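Local atomic coordinates of galactose-binding-like protein (Bacteroides thetaiotaomicron, PDB entry 7M1B), a protein that probably binds carbohydrate as a SusE-like protein of a gut Bacteroides, and may contribute to glycan breakdown. Residues Thr259-Gln264 with Pro351-Arg356. Numbering follows the deposited sequence.
Sequences TFDMGQ and PVRYIR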
loop_
_atom_site.group_PDB
_atom_site.type_symbol
_atom_site.label_atom_id
_atom_site.label_comp_id
_atom_site.label_asym_id
_atom_site.label_seq_id
_atom_site.Cartn_x
_atom_site.Cartn_y
_atom_site.Cartn_z
ATOM N N THR A 259 10.871 -9.904 2.399
ATOM C CA THR A 259 9.588 -10.575 2.208
ATOM C C THR A 259 9.046 -11.048 3.538
ATOM O O THR A 259 9.774 -11.669 4.331
ATOM C CB THR A 259 9.668 -11.823 1.280
ATOM O OG1 THR A 259 10.436 -11.460 0.120
ATOM C CG2 THR A 259 8.306 -12.347 0.909
ATOM N N PHE A 260 7.738 -10.774 3.771
ATOM C CA PHE A 260 7.161 -11.368 4.975
ATOM C C PHE A 260 5.737 -11.869 4.672
ATOM O O PHE A 260 5.188 -11.603 3.593
ATOM C CB PHE A 260 7.106 -10.377 6.155
ATOM C CG PHE A 260 6.427 -9.058 5.932
ATOM C CD1 PHE A 260 5.068 -8.967 6.181
ATOM C CD2 PHE A 260 7.119 -7.951 5.440
ATOM C CE1 PHE A 260 4.444 -7.714 6.067
ATOM C CE2 PHE A 260 6.483 -6.722 5.297
ATOM C CZ PHE A 260 5.136 -6.594 5.616
ATOM N N ASP A 261 5.220 -12.682 5.574
ATOM C CA ASP A 261 3.881 -13.271 5.441
ATOM C C ASP A 261 3.005 -12.538 6.459
ATOM O O ASP A 261 3.229 -12.657 7.689
ATOM C CB ASP A 261 4.009 -14.791 5.688
ATOM C CG ASP A 261 2.723 -15.584 5.605
ATOM O OD1 ASP A 261 1.712 -14.954 5.298
ATOM O OD2 ASP A 261 2.741 -16.813 5.971
ATOM N N MET A 262 1.894 -12.006 6.041
ATOM C CA MET A 262 0.916 -11.398 6.955
ATOM C C MET A 262 0.154 -12.464 7.779
ATOM O O MET A 262 -0.421 -12.146 8.810
ATOM C CB MET A 262 -0.096 -10.534 6.217
ATOM C CG MET A 262 0.615 -9.297 5.509
ATOM S SD MET A 262 -0.650 -8.036 5.137
ATOM C CE MET A 262 -1.577 -8.940 3.899
ATOM N N GLY A 263 0.199 -13.726 7.347
ATOM C CA GLY A 263 -0.438 -14.830 8.031
ATOM C C GLY A 263 -1.958 -14.920 7.804
ATOM O O GLY A 263 -2.635 -15.825 8.355
ATOM N N GLN A 264 -2.446 -14.115 6.866
ATOM C CA GLN A 264 -3.834 -14.150 6.445
ATOM C C GLN A 264 -3.907 -13.319 5.175
ATOM O O GLN A 264 -2.985 -12.524 4.895
ATOM C CB GLN A 264 -4.784 -13.522 7.455
ATOM C CG GLN A 264 -4.443 -12.100 7.841
ATOM C CD GLN A 264 -5.514 -11.508 8.744
ATOM O OE1 GLN A 264 -6.713 -11.817 8.601
ATOM N NE2 GLN A 264 -5.056 -10.699 9.721
ATOM N N PRO A 351 -6.686 -8.704 -3.115
ATOM C CA PRO A 351 -6.358 -9.160 -1.756
ATOM C C PRO A 351 -4.975 -9.786 -1.827
ATOM O O PRO A 351 -4.639 -10.432 -2.814
ATOM C CB PRO A 351 -7.383 -10.283 -1.516
ATOM C CG PRO A 351 -8.569 -9.877 -2.396
ATOM C CD PRO A 351 -7.873 -9.403 -3.659
ATOM N N VAL A 352 -4.215 -9.662 -0.731
ATOM C CA VAL A 352 -2.842 -10.210 -0.710
ATOM C C VAL A 352 -2.578 -10.786 0.691
ATOM O O VAL A 352 -3.328 -10.481 1.639
ATOM C CB VAL A 352 -1.734 -9.198 -1.071
ATOM C CG1 VAL A 352 -1.808 -8.822 -2.555
ATOM C CG2 VAL A 352 -1.822 -7.958 -0.206
ATOM N N ARG A 353 -1.541 -11.637 0.774
ATOM C CA ARG A 353 -1.114 -12.214 2.063
ATOM C C ARG A 353 0.395 -11.999 2.205
ATOM O O ARG A 353 0.826 -11.697 3.325
ATOM C CB ARG A 353 -1.394 -13.722 2.056
ATOM C CG ARG A 353 -0.775 -14.427 3.263
ATOM C CD ARG A 353 -1.261 -15.851 3.421
ATOM N NE ARG A 353 -0.547 -16.476 4.536
ATOM C CZ ARG A 353 -0.925 -17.525 5.239
ATOM N NH1 ARG A 353 -2.163 -18.036 5.109
ATOM N NH2 ARG A 353 -0.105 -17.915 6.205
ATOM N N TYR A 354 1.183 -12.299 1.143
ATOM C CA TYR A 354 2.618 -12.144 1.195
ATOM C C TYR A 354 2.999 -10.756 0.757
ATOM O O TYR A 354 2.451 -10.266 -0.234
ATOM C CB TYR A 354 3.342 -13.252 0.423
ATOM C CG TYR A 354 2.940 -14.641 0.818
ATOM C CD1 TYR A 354 3.511 -15.261 1.957
ATOM C CD2 TYR A 354 1.844 -15.269 0.228
ATOM C CE1 TYR A 354 3.097 -16.525 2.370
ATOM C CE2 TYR A 354 1.343 -16.486 0.699
ATOM C CZ TYR A 354 1.955 -17.093 1.794
ATOM O OH TYR A 354 1.528 -18.332 2.222
ATOM N N ILE A 355 3.987 -10.145 1.416
ATOM C CA ILE A 355 4.330 -8.744 1.174
ATOM C C ILE A 355 5.829 -8.623 0.932
ATOM O O ILE A 355 6.608 -9.170 1.682
ATOM C CB ILE A 355 3.879 -7.820 2.352
ATOM C CG1 ILE A 355 2.376 -7.899 2.679
ATOM C CG2 ILE A 355 4.317 -6.395 2.158
ATOM C CD1 ILE A 355 1.541 -7.393 1.518
ATOM N N ARG A 356 6.207 -7.766 -0.027
ATOM C CA ARG A 356 7.604 -7.374 -0.172
ATOM C C ARG A 356 7.737 -5.861 -0.083
ATOM O O ARG A 356 6.893 -5.103 -0.629
ATOM C CB ARG A 356 8.149 -7.823 -1.523
ATOM C CG ARG A 356 8.690 -9.245 -1.512
ATOM C CD ARG A 356 9.117 -9.719 -2.871
ATOM N NE ARG A 356 10.097 -10.779 -2.632
ATOM C CZ ARG A 356 10.830 -11.335 -3.587
ATOM N NH1 ARG A 356 10.543 -11.081 -4.898
ATOM N NH2 ARG A 356 11.770 -12.208 -3.346
HETATM O O HOH W 1 2.614 -19.300 4.453
#
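Asp261 and Arg353 show how two antiparallel strands can be joined where the chain turns out of their regular ladder, here in a galactose-binding-like domain of beta-sandwich type. Arg353 forms a side-on salt bridge with the carboxylate, with hydrogen bonds from NE to OD1 of Asp261 (2.8 Å) and from NH2 to OD2 (3.1 Å), each oxygen approached from its syn side. The two flat groups are not coplanar but turned 31° apart. An arginine chain extended from CG to NE, with CG anti to the backbone N (chi1 171°), brings the guanidinium to the carboxylate and slides it beneath Gly263, whose carbonyl carbon sits over the centre of one face. An alanine in place of Arg353 would probably leave the Asp261 carboxylate without its countercharge and the peptide of Gly263 and Gln264 without the flat group packed against it. Asp261 OD1 has a second grip: Gly263 N reaches it at 2.8 Å from well above the carboxylate plane, closing an Asx turn where the chain turns a corner at Gly263. On the same side of the sheet, Tyr354 CE1 lies 3.4 Å from Asp261 CG, and a water links Asp261 OD2 to the tyrosine OH.

Apolar side chains meet on the other side, that of Phe260 and Ile355. Ile355 CB sits over the Phe260 ring, 3.9 Å from its centroid, in a CH-pi contact, while Met262 CG packs on Ile355 CG1; Leu374 and Phe376 of strand 370-380 extend this layer. Paired N-H...O bonds join Phe260 and Ile355, and Met262 N binds Arg353 O. On the other edge of strand 352-362, Arg353 and Tyr354 both face Arg297 of strand 292-297 in a classic beta bulge. At the far end, Asp218 hydrogen-bonds Thr259 OG1 and salt-bridges Arg356, whose NE donates a hydrogen bond to that same hydroxyl oxygen, 2.9 Å long and nearly straight (172°).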